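Local coordinates for mandelate racemase/muconate lactonizing enzyme-like protein (Roseovarius sp. TM1035, PDB 3RCY), which is of unestablished substrate but probably uses magnesium, like its enolase-superfamily relatives, to help draw a proton from the carbon next to a carboxylate, at residues D344-G349 with A373-N378; W24-L29 with G315-A320; A43-P48 with D88-G93; P283-A288 with W319-H324; A299-E302 with Q307-P310. One frame throughout, in Å; residues are numbered along the deposited sequence.

Contact 1. Residues D344-G349 with A373-N378; sequences DALIKG and ALARAN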
# COMPACT_ATOMS: atom_id res chain seq x y z
N ASP A 344 -12.97 42.10 24.34
CA ASP A 344 -14.03 42.04 25.35
C ASP A 344 -15.11 43.10 25.12
O ASP A 344 -16.30 42.80 25.16
CB ASP A 344 -13.45 42.16 26.77
CG ASP A 344 -14.44 41.76 27.84
OD1 ASP A 344 -14.71 40.55 28.00
OD2 ASP A 344 -14.96 42.66 28.53
N ALA A 345 -14.68 44.33 24.85
CA ALA A 345 -15.61 45.45 24.65
C ALA A 345 -16.47 45.29 23.40
O ALA A 345 -17.64 45.69 23.39
CB ALA A 345 -14.84 46.78 24.62
N LEU A 346 -15.91 44.71 22.34
CA LEU A 346 -16.63 44.53 21.08
C LEU A 346 -17.87 43.64 21.22
O LEU A 346 -18.86 43.84 20.52
CB LEU A 346 -15.70 43.99 19.99
CG LEU A 346 -16.23 43.96 18.55
CD1 LEU A 346 -16.78 45.33 18.10
CD2 LEU A 346 -15.15 43.47 17.59
N ILE A 347 -17.81 42.65 22.11
CA ILE A 347 -19.00 41.86 22.41
C ILE A 347 -19.56 42.12 23.81
O ILE A 347 -20.33 41.31 24.34
CB ILE A 347 -18.79 40.34 22.16
CG1 ILE A 347 -17.67 39.77 23.04
CG2 ILE A 347 -18.59 40.08 20.64
CD1 ILE A 347 -17.65 38.22 23.11
N LYS A 348 -19.19 43.27 24.38
CA LYS A 348 -19.68 43.73 25.69
C LYS A 348 -19.56 42.67 26.80
O LYS A 348 -20.47 42.49 27.61
CB LYS A 348 -21.12 44.27 25.59
CG LYS A 348 -21.30 45.37 24.53
CD LYS A 348 -22.65 46.06 24.63
CE LYS A 348 -22.79 47.13 23.53
NZ LYS A 348 -24.13 47.78 23.53
N GLY A 349 -18.42 41.98 26.83
CA GLY A 349 -18.15 40.95 27.85
C GLY A 349 -19.10 39.77 27.88
O GLY A 349 -19.22 39.09 28.91
N ALA A 373 -21.19 50.59 17.37
CA ALA A 373 -20.62 51.93 17.45
C ALA A 373 -19.10 51.90 17.68
O ALA A 373 -18.36 52.65 17.04
CB ALA A 373 -21.33 52.76 18.54
N LEU A 374 -18.65 51.04 18.58
CA LEU A 374 -17.21 50.87 18.83
C LEU A 374 -16.46 50.38 17.59
O LEU A 374 -15.39 50.91 17.27
CB LEU A 374 -16.98 49.91 20.01
CG LEU A 374 -15.53 49.63 20.42
CD1 LEU A 374 -14.83 50.88 20.99
CD2 LEU A 374 -15.49 48.48 21.42
N ALA A 375 -17.01 49.38 16.89
CA ALA A 375 -16.39 48.88 15.66
C ALA A 375 -16.26 49.98 14.61
O ALA A 375 -15.22 50.12 13.98
CB ALA A 375 -17.17 47.69 15.10
N ARG A 376 -17.33 50.74 14.43
CA ARG A 376 -17.34 51.86 13.47
C ARG A 376 -16.42 53.01 13.90
O ARG A 376 -15.87 53.71 13.05
CB ARG A 376 -18.76 52.37 13.24
CG ARG A 376 -19.67 51.35 12.58
CD ARG A 376 -20.97 52.00 12.12
NE ARG A 376 -21.84 51.03 11.44
CZ ARG A 376 -21.68 50.64 10.18
NH1 ARG A 376 -22.52 49.76 9.65
NH2 ARG A 376 -20.69 51.11 9.44
N ALA A 377 -16.24 53.19 15.21
CA ALA A 377 -15.31 54.21 15.73
C ALA A 377 -13.85 53.77 15.58
O ALA A 377 -12.93 54.54 15.87
CB ALA A 377 -15.63 54.54 17.19
N ASN A 378 -13.65 52.54 15.11
CA ASN A 378 -12.31 52.01 14.92
C ASN A 378 -12.09 51.47 13.50
O ASN A 378 -11.94 50.26 13.32
CB ASN A 378 -12.01 50.92 15.98
CG ASN A 378 -11.80 51.51 17.37
OD1 ASN A 378 -12.75 51.72 18.13
ND2 ASN A 378 -10.54 51.75 17.71
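Leu374 reaches from helix 372-376 to the last turn of helix 341-346 and lays one methyl, CD2, against Ala345: Leu374 CD2 to Ala345 CB is 3.7 Å. The same methyl also rests on the backbone there, with Leu374 CD2 3.9 Å from Leu346 N, so a single branch covers the joint between two residues. Leu374 holds CG anti to the backbone N (chi1 -179°) and beside the carbonyl carbon, the position from which CD2 meets Ala345. Leu346, with CG likewise anti to its N (chi1 -170°), brings Leu346 CD1 to 3.8 Å from Ala375 CB. Each leucine therefore lands on an alanine, and no hydrogen bond crosses between the two segments' side chains.

Behind this first shell, helix 341-346 is closed by a Schellman motif. Gly349 N donates to Asp344 O at 2.8 Å and Lys348 N to Ala345 O at 3.0 Å, with Lys348 in the positive-phi position that turns the chain away. Lys348 NZ forms a salt bridge with Glu369, while Asp344 pairs with Arg352. Phe342 touches Leu374 from within helix 341-346, and Ala375 also leans on Ile10 of strand 4-12. The backbone of Leu346 is hydrogen-bonded to Asp371, just before the second helix. What results is a feature of the enolase superfamily: after the barrel is complete, the C-terminal part of the chain returns to pack against the N-terminal capping domain.

Contact 2. Residues W24-L29 with G315-A320; sequences WILVKL and GPVEWA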
# COMPACT_ATOMS: atom_id res chain seq x y z
N TRP A 24 -10.44 43.14 11.45
CA TRP A 24 -11.43 42.06 11.47
C TRP A 24 -12.58 42.44 10.55
O TRP A 24 -12.99 43.60 10.50
CB TRP A 24 -11.95 41.82 12.89
CG TRP A 24 -10.88 41.50 13.89
CD1 TRP A 24 -9.70 40.84 13.65
CD2 TRP A 24 -10.90 41.80 15.29
NE1 TRP A 24 -8.98 40.73 14.82
CE2 TRP A 24 -9.69 41.30 15.84
CE3 TRP A 24 -11.82 42.43 16.13
CZ2 TRP A 24 -9.38 41.43 17.20
CZ3 TRP A 24 -11.51 42.55 17.49
CH2 TRP A 24 -10.30 42.05 18.00
N ILE A 25 -13.08 41.46 9.81
CA ILE A 25 -14.16 41.70 8.86
C ILE A 25 -15.46 41.16 9.45
O ILE A 25 -15.69 39.96 9.47
CB ILE A 25 -13.89 41.05 7.47
CG1 ILE A 25 -12.58 41.59 6.88
CG2 ILE A 25 -15.06 41.32 6.52
CD1 ILE A 25 -12.02 40.75 5.71
N LEU A 26 -16.28 42.08 9.94
CA LEU A 26 -17.56 41.72 10.54
C LEU A 26 -18.67 41.87 9.52
O LEU A 26 -18.67 42.80 8.70
CB LEU A 26 -17.85 42.61 11.76
CG LEU A 26 -16.73 42.76 12.81
CD1 LEU A 26 -17.18 43.71 13.91
CD2 LEU A 26 -16.32 41.40 13.40
N VAL A 27 -19.63 40.94 9.55
CA VAL A 27 -20.83 41.04 8.73
C VAL A 27 -22.07 41.04 9.61
O VAL A 27 -22.15 40.29 10.59
CB VAL A 27 -20.91 39.93 7.63
CG1 VAL A 27 -19.76 40.08 6.64
CG2 VAL A 27 -20.92 38.51 8.25
N LYS A 28 -23.03 41.89 9.27
CA LYS A 28 -24.27 41.98 10.01
C LYS A 28 -25.39 41.73 9.01
O LYS A 28 -25.52 42.45 8.02
CB LYS A 28 -24.39 43.36 10.66
CG LYS A 28 -25.71 43.67 11.36
CD LYS A 28 -25.88 45.20 11.47
CE LYS A 28 -27.14 45.63 12.17
NZ LYS A 28 -27.10 47.11 12.39
N LEU A 29 -26.17 40.68 9.25
CA LEU A 29 -27.30 40.35 8.40
C LEU A 29 -28.60 40.69 9.11
O LEU A 29 -28.70 40.55 10.33
CB LEU A 29 -27.29 38.86 8.01
CG LEU A 29 -26.13 38.34 7.17
CD1 LEU A 29 -26.35 36.88 6.80
CD2 LEU A 29 -25.95 39.18 5.91
N GLY A 315 -11.34 38.32 15.60
CA GLY A 315 -12.17 38.98 16.60
C GLY A 315 -13.06 38.06 17.42
O GLY A 315 -13.06 36.83 17.21
N PRO A 316 -13.81 38.64 18.36
CA PRO A 316 -14.63 37.89 19.32
C PRO A 316 -15.91 37.31 18.71
O PRO A 316 -16.56 36.47 19.35
CB PRO A 316 -14.99 38.96 20.36
CG PRO A 316 -14.97 40.25 19.58
CD PRO A 316 -13.84 40.09 18.63
N VAL A 317 -16.28 37.75 17.52
CA VAL A 317 -17.45 37.22 16.83
C VAL A 317 -17.13 35.83 16.28
O VAL A 317 -17.89 34.88 16.51
CB VAL A 317 -17.97 38.16 15.69
CG1 VAL A 317 -19.07 37.48 14.88
CG2 VAL A 317 -18.49 39.47 16.28
N GLU A 318 -16.01 35.69 15.58
CA GLU A 318 -15.58 34.36 15.16
C GLU A 318 -15.36 33.47 16.38
O GLU A 318 -15.68 32.28 16.36
CB GLU A 318 -14.31 34.41 14.31
CG GLU A 318 -14.08 33.08 13.60
CD GLU A 318 -12.66 32.89 13.10
OE1 GLU A 318 -11.70 33.17 13.86
OE2 GLU A 318 -12.51 32.43 11.96
N TRP A 319 -14.83 34.05 17.46
CA TRP A 319 -14.62 33.29 18.69
C TRP A 319 -15.92 32.77 19.29
O TRP A 319 -15.96 31.66 19.81
CB TRP A 319 -13.86 34.14 19.72
CG TRP A 319 -13.46 33.38 20.94
CD1 TRP A 319 -12.66 32.28 21.01
CD2 TRP A 319 -13.84 33.68 22.28
NE1 TRP A 319 -12.51 31.87 22.31
CE2 TRP A 319 -13.23 32.72 23.12
CE3 TRP A 319 -14.65 34.67 22.87
CZ2 TRP A 319 -13.39 32.72 24.51
CZ3 TRP A 319 -14.81 34.67 24.25
CH2 TRP A 319 -14.18 33.70 25.05
N ALA A 320 -16.99 33.57 19.23
CA ALA A 320 -18.31 33.12 19.70
C ALA A 320 -18.80 31.91 18.89
O ALA A 320 -19.34 30.96 19.47
CB ALA A 320 -19.33 34.25 19.65
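Trp24 lies with one face on Gly315, and this CH-pi contact dominates. Gly315 CA sits 3.3 Å from the centroid of the six-membered ring of Trp24, only 11° off the ring normal. Such closeness requires a glycine, since a beta carbon on Gly315 would run into Trp24 CE3.

Apolar contacts flank it. Pro316 CD comes to 3.6 Å from Trp24 CZ3, the two side chains crossing at about a right angle. Farther along the strand, Leu26 CD2 meets Val317 CG2 at 4.1 Å, a looser touch.

The polar groups find their partners just outside the two segments. Trp24 NE1 donates to Gly20 O, which helps fix how the indole is rotated. Glu40 of the adjacent strand takes the N-H of Gly315, at the N-cap position of helix 316-327, with one carboxylate oxygen and that of Glu318 with the other. Replacing Trp24 by an alanine would probably strip the aromatic cover from Gly315, open a gap beside Pro316 and leave Gly20 O without this donor.

The contact is part of the interface between the N-terminal capping domain and the barrel domain of the enolase-superfamily fold.

Contact 3. Residues A43-P48 with D88-G93; sequences AASVGP and DLTAIG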
# COMPACT_ATOMS: atom_id res chain seq x y z
N ALA A 43 -10.37 36.04 5.76
CA ALA A 43 -9.90 35.99 4.39
C ALA A 43 -9.03 37.21 4.10
O ALA A 43 -9.52 38.35 4.17
CB ALA A 43 -11.08 35.94 3.43
N ALA A 44 -7.76 36.99 3.79
CA ALA A 44 -6.83 38.10 3.53
C ALA A 44 -5.88 37.85 2.37
O ALA A 44 -4.80 38.44 2.33
CB ALA A 44 -6.05 38.45 4.78
N SER A 45 -6.27 37.02 1.41
CA SER A 45 -5.47 36.89 0.18
C SER A 45 -5.44 38.23 -0.54
O SER A 45 -4.45 38.60 -1.16
CB SER A 45 -6.04 35.81 -0.75
OG SER A 45 -6.32 34.62 -0.04
N VAL A 46 -6.56 38.95 -0.46
CA VAL A 46 -6.68 40.32 -0.96
C VAL A 46 -7.17 41.19 0.20
O VAL A 46 -7.70 40.66 1.19
CB VAL A 46 -7.64 40.41 -2.18
CG1 VAL A 46 -7.02 39.73 -3.40
CG2 VAL A 46 -9.02 39.79 -1.85
N GLY A 47 -6.98 42.50 0.09
CA GLY A 47 -7.32 43.44 1.16
C GLY A 47 -8.81 43.60 1.44
O GLY A 47 -9.66 43.06 0.70
N PRO A 48 -9.15 44.33 2.52
CA PRO A 48 -10.54 44.46 2.94
C PRO A 48 -11.47 45.10 1.91
O PRO A 48 -12.63 44.73 1.85
CB PRO A 48 -10.44 45.32 4.22
CG PRO A 48 -9.11 45.98 4.15
CD PRO A 48 -8.23 44.98 3.47
N ASP A 88 -12.87 27.42 -2.93
CA ASP A 88 -12.31 28.73 -3.28
C ASP A 88 -12.03 29.46 -1.97
O ASP A 88 -12.95 29.88 -1.29
CB ASP A 88 -13.29 29.53 -4.15
CG ASP A 88 -12.72 30.89 -4.59
OD1 ASP A 88 -12.10 31.60 -3.77
OD2 ASP A 88 -12.92 31.26 -5.76
N LEU A 89 -10.75 29.61 -1.64
CA LEU A 89 -10.35 30.16 -0.34
C LEU A 89 -11.02 31.52 -0.05
O LEU A 89 -11.50 31.76 1.07
CB LEU A 89 -8.83 30.28 -0.26
CG LEU A 89 -8.25 30.67 1.10
CD1 LEU A 89 -8.45 29.56 2.14
CD2 LEU A 89 -6.78 31.01 0.94
N THR A 90 -11.10 32.37 -1.06
CA THR A 90 -11.64 33.72 -0.89
C THR A 90 -13.18 33.73 -0.81
O THR A 90 -13.75 34.35 0.09
CB THR A 90 -11.12 34.66 -2.01
OG1 THR A 90 -9.77 35.02 -1.72
CG2 THR A 90 -11.96 35.93 -2.13
N ALA A 91 -13.84 33.04 -1.74
CA ALA A 91 -15.31 33.01 -1.77
C ALA A 91 -15.91 32.29 -0.55
O ALA A 91 -16.96 32.70 -0.04
CB ALA A 91 -15.81 32.36 -3.06
N ILE A 92 -15.25 31.23 -0.10
CA ILE A 92 -15.74 30.48 1.07
C ILE A 92 -15.46 31.26 2.36
O ILE A 92 -16.24 31.20 3.31
CB ILE A 92 -15.17 29.03 1.10
CG1 ILE A 92 -15.65 28.22 -0.12
CG2 ILE A 92 -15.55 28.31 2.39
CD1 ILE A 92 -17.17 28.00 -0.21
N GLY A 93 -14.37 32.04 2.37
CA GLY A 93 -14.13 33.00 3.46
C GLY A 93 -15.29 33.97 3.59
O GLY A 93 -15.77 34.24 4.70
O HOH W 1 -9.21 36.57 0.59
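Ser45 points its CB toward helix 89-110, and Ser45 CB already lies 3.9 Å from Thr90 OG1. One bond farther, Ser45 OG lies 3.8 Å from the methyl Leu89 CD2. With chi1 at -48° the oxygen is opposite the carbonyl carbon, and its hydrogen-bond partner is Asp88 OD2 of the second subunit. Thr90 OG1 bonds to that same carboxylate oxygen of the second subunit. A water links the segments as well: it donates to Thr90 OG1 at 2.8 Å and accepts weakly from Ser45 N.

The pairing is reciprocal, since Asp88 OD2 of this chain serves Ser45 and Thr90 of the second subunit. The contact thus joins the loop after strand 36-41 to the start of a capping-domain helix exactly where two subunits meet, and Arg86 and Pro87, just before it, line a ribose pocket.

While OD2 faces the second subunit, OD1 of Asp88 works at home as the N-cap of helix 89-110. Ala91 N reaches Asp88 OD1 at 3.0 Å along a nearly straight line (174°), coming from well above the carboxylate plane, and Thr90 N adds a weak bond. The loop's other point of contact is plainer: Ala43 CB faces Gly93 CA at 4.2 Å, and because Gly93 has no side chain the loop can lie this near the helix.

Contact 4. Residues P283-A288 with W319-H324; sequences PALGRA and WAANVH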
# COMPACT_ATOMS: atom_id res chain seq x y z
N PRO A 283 -9.62 24.38 12.27
CA PRO A 283 -10.19 25.26 11.26
C PRO A 283 -10.46 26.64 11.84
O PRO A 283 -10.75 26.77 13.05
CB PRO A 283 -11.51 24.60 10.90
CG PRO A 283 -11.94 23.92 12.21
CD PRO A 283 -10.63 23.43 12.81
N ALA A 284 -10.32 27.66 11.01
CA ALA A 284 -10.88 28.96 11.33
C ALA A 284 -12.28 28.96 10.74
O ALA A 284 -12.44 28.95 9.51
CB ALA A 284 -10.02 30.07 10.71
N LEU A 285 -13.30 28.97 11.60
CA LEU A 285 -14.70 28.89 11.15
C LEU A 285 -15.09 30.00 10.17
O LEU A 285 -15.93 29.78 9.29
CB LEU A 285 -15.66 28.87 12.35
CG LEU A 285 -15.98 27.47 12.90
CD1 LEU A 285 -14.74 26.77 13.47
CD2 LEU A 285 -17.05 27.54 13.98
N GLY A 286 -14.48 31.17 10.32
CA GLY A 286 -14.69 32.30 9.40
C GLY A 286 -14.02 32.10 8.04
O GLY A 286 -14.22 32.90 7.13
N ARG A 287 -13.22 31.05 7.92
CA ARG A 287 -12.58 30.70 6.66
C ARG A 287 -13.11 29.39 6.08
O ARG A 287 -13.31 29.27 4.87
CB ARG A 287 -11.06 30.57 6.86
CG ARG A 287 -10.36 29.78 5.74
CD ARG A 287 -8.85 29.89 5.85
NE ARG A 287 -8.35 31.13 5.26
CZ ARG A 287 -7.24 31.74 5.65
NH1 ARG A 287 -6.52 31.26 6.66
NH2 ARG A 287 -6.85 32.85 5.03
N ALA A 288 -13.32 28.41 6.95
CA ALA A 288 -13.40 27.01 6.53
C ALA A 288 -14.75 26.56 6.02
O ALA A 288 -14.91 25.40 5.63
CB ALA A 288 -12.88 26.07 7.64
N TRP A 319 -14.83 34.05 17.46
CA TRP A 319 -14.62 33.29 18.69
C TRP A 319 -15.92 32.77 19.29
O TRP A 319 -15.96 31.66 19.81
CB TRP A 319 -13.86 34.14 19.72
CG TRP A 319 -13.46 33.38 20.94
CD1 TRP A 319 -12.66 32.28 21.01
CD2 TRP A 319 -13.84 33.68 22.28
NE1 TRP A 319 -12.51 31.87 22.31
CE2 TRP A 319 -13.23 32.72 23.12
CE3 TRP A 319 -14.65 34.67 22.87
CZ2 TRP A 319 -13.39 32.72 24.51
CZ3 TRP A 319 -14.81 34.67 24.25
CH2 TRP A 319 -14.18 33.70 25.05
N ALA A 320 -16.99 33.57 19.23
CA ALA A 320 -18.31 33.12 19.70
C ALA A 320 -18.80 31.91 18.89
O ALA A 320 -19.34 30.96 19.47
CB ALA A 320 -19.33 34.25 19.65
N ALA A 321 -18.59 31.95 17.58
CA ALA A 321 -18.90 30.80 16.73
C ALA A 321 -18.13 29.56 17.20
O ALA A 321 -18.71 28.49 17.37
CB ALA A 321 -18.62 31.10 15.24
N ASN A 322 -16.83 29.74 17.44
CA ASN A 322 -15.97 28.67 17.97
C ASN A 322 -16.53 28.03 19.25
O ASN A 322 -16.46 26.81 19.43
CB ASN A 322 -14.56 29.19 18.25
CG ASN A 322 -13.81 29.60 16.99
OD1 ASN A 322 -14.27 29.37 15.87
ND2 ASN A 322 -12.65 30.21 17.17
N VAL A 323 -17.04 28.87 20.14
CA VAL A 323 -17.53 28.41 21.44
C VAL A 323 -18.79 27.57 21.31
O VAL A 323 -18.89 26.50 21.91
CB VAL A 323 -17.70 29.60 22.43
CG1 VAL A 323 -18.45 29.17 23.69
CG2 VAL A 323 -16.32 30.18 22.80
N HIS A 324 -19.76 28.05 20.52
CA HIS A 324 -20.98 27.26 20.26
C HIS A 324 -20.70 25.93 19.56
O HIS A 324 -21.28 24.89 19.90
CB HIS A 324 -21.98 28.10 19.47
CG HIS A 324 -22.62 29.16 20.31
ND1 HIS A 324 -23.72 28.92 21.09
CD2 HIS A 324 -22.24 30.44 20.56
CE1 HIS A 324 -24.04 30.02 21.75
NE2 HIS A 324 -23.15 30.96 21.46
O HOH W 2 -12.48 29.88 14.08
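The carboxamide of Asn322 meets Leu285 through its oxygen. Asn322 OD1 has Leu285 CD1 at 3.6 Å and Leu285 CB at 3.8 Å, the two side chains running past each other in opposite directions. With chi1 at -66° CG of Asn322 stands anti to the carbonyl carbon and beside the backbone N; from there OD1 meets the leucine. The oxygen is nonetheless satisfied, because a bridging water donates to Asn322 OD1 at 2.6 Å and accepts from Leu285 N at 2.8 Å. Asn322 ND2 goes to His311 O, so both ends of the amide are held and its rotation is fixed. Of the rings on helix 316-327, Trp319 has Val323 CG2 over one face, displaced toward the rim, and His324 meets Trp115 with their planes about 20° apart.

Leu285 uses its second methyl, CD2, against Ala321 CB at 4.1 Å. Its flank is covered by Ile291 and Met294 of helix 290-302. With an alanine in place of Leu285, Ala321 and the amide oxygen would probably lose their apolar cover, and a gap would open toward Met294.

At the base of the short helical turn, Ala284 O accepts from both Arg287 N and Ala288 N. Arg287 then reaches back with NH1 to the carbonyl of Glu261, whose residue binds magnesium. This turn, which follows strand 280-281 and packs on the helix after strand 307-308, belongs to the modified TIM barrel whose strand ends carry the metal site in the enolase superfamily.

Contact 5. Residues A299-E302 with Q307-P310; sequences AMAE and QMAP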
# COMPACT_ATOMS: atom_id res chain seq x y z
N ALA A 299 -17.34 15.46 12.85
CA ALA A 299 -17.81 14.06 12.78
C ALA A 299 -16.79 13.17 12.08
O ALA A 299 -16.57 12.02 12.50
CB ALA A 299 -19.15 13.98 12.09
N MET A 300 -16.17 13.68 11.02
CA MET A 300 -15.06 12.99 10.36
C MET A 300 -13.90 12.74 11.32
O MET A 300 -13.36 11.62 11.39
CB MET A 300 -14.60 13.78 9.14
CG MET A 300 -15.61 13.75 8.03
SD MET A 300 -15.37 15.07 6.84
CE MET A 300 -17.03 15.13 6.16
N ALA A 301 -13.51 13.77 12.07
CA ALA A 301 -12.47 13.60 13.09
C ALA A 301 -12.81 12.50 14.11
O ALA A 301 -11.92 11.75 14.54
CB ALA A 301 -12.18 14.92 13.79
N GLU A 302 -14.08 12.41 14.50
CA GLU A 302 -14.53 11.35 15.41
C GLU A 302 -14.14 9.95 14.95
O GLU A 302 -13.67 9.16 15.76
CB GLU A 302 -16.05 11.39 15.64
CG GLU A 302 -16.55 12.52 16.52
CD GLU A 302 -17.99 12.28 16.94
OE1 GLU A 302 -18.22 11.37 17.76
OE2 GLU A 302 -18.90 12.97 16.43
N GLN A 307 -9.36 15.07 17.19
CA GLN A 307 -10.06 16.14 17.90
C GLN A 307 -10.00 17.50 17.20
O GLN A 307 -9.14 17.73 16.35
CB GLN A 307 -9.52 16.27 19.32
CG GLN A 307 -9.82 15.06 20.19
CD GLN A 307 -9.69 15.33 21.66
OE1 GLN A 307 -8.65 15.80 22.14
NE2 GLN A 307 -10.75 15.03 22.40
N MET A 308 -10.92 18.38 17.58
CA MET A 308 -10.97 19.73 17.06
C MET A 308 -10.36 20.73 18.06
O MET A 308 -10.53 20.60 19.28
CB MET A 308 -12.42 20.13 16.75
CG MET A 308 -13.19 19.14 15.86
SD MET A 308 -12.47 18.89 14.22
CE MET A 308 -12.68 20.50 13.46
N ALA A 309 -9.65 21.71 17.53
CA ALA A 309 -9.19 22.84 18.33
C ALA A 309 -9.36 24.11 17.49
O ALA A 309 -8.43 24.52 16.81
CB ALA A 309 -7.73 22.64 18.76
N PRO A 310 -10.57 24.71 17.52
CA PRO A 310 -10.92 25.85 16.66
C PRO A 310 -9.90 26.99 16.74
O PRO A 310 -9.53 27.43 17.83
CB PRO A 310 -12.28 26.30 17.22
CG PRO A 310 -12.86 25.06 17.83
CD PRO A 310 -11.68 24.34 18.42
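Ala301 aims its methyl at the beginning of strand 307-308, and what it finds is the sulfur of a folded methionine: Ala301 CB to Met308 SD measures 4.0 Å. Met308 does not send its CB directly at the helix. Instead the bend at chi2 (-61°) swings SD beside Ala301, and the further bend at chi3 (-66°) sets only where CE goes. Gln307, one residue earlier, has its CB turned away from the helix, and so offers Ala301 its backbone; Ala301 CB lies 4.4 Å from Gln307 N. A small methyl on the helix thus suits a strand that passes close by, with the two CA atoms of Ala301 and Gln307 5.9 Å apart.

Helix 290-302 here covers the strand it leads into. Strand 307-308 runs parallel to strand 280-281, so the helix is the connection of a beta-alpha-beta crossover in the TIM barrel.

Leu281 and Phe325 of helix 316-327 also touch Met308. Glu302, its CB turned away from the strand, forms a salt bridge through OE2 with Lys296 of a third subunit; Met300 packs on Val303 of that subunit.

In the fold
Contact 2 sits between contacts 1 and 4. Leu346 CD2 packs 3.8 Å from Trp24 CZ3, tying contact 1 to it, and helix 316-327 runs on into contact 4, where Glu318 OE2 probably takes a hydrogen bond from Gly286 N at 2.9 Å. Contact 4 also touches contact 3, Leu89 CD1 to Arg287 NE at 3.5 Å, and contact 5, Pro283 CD to Met308 CE at 3.6 Å. Contacts 1 and 5, centres about 31 Å apart, lie on opposite sides of the chain's centre. The side chain of Leu89 lies about 7 Å from a bound ribose and 14 Å from the magnesium; that of Asn322 is about 12 Å from the metal.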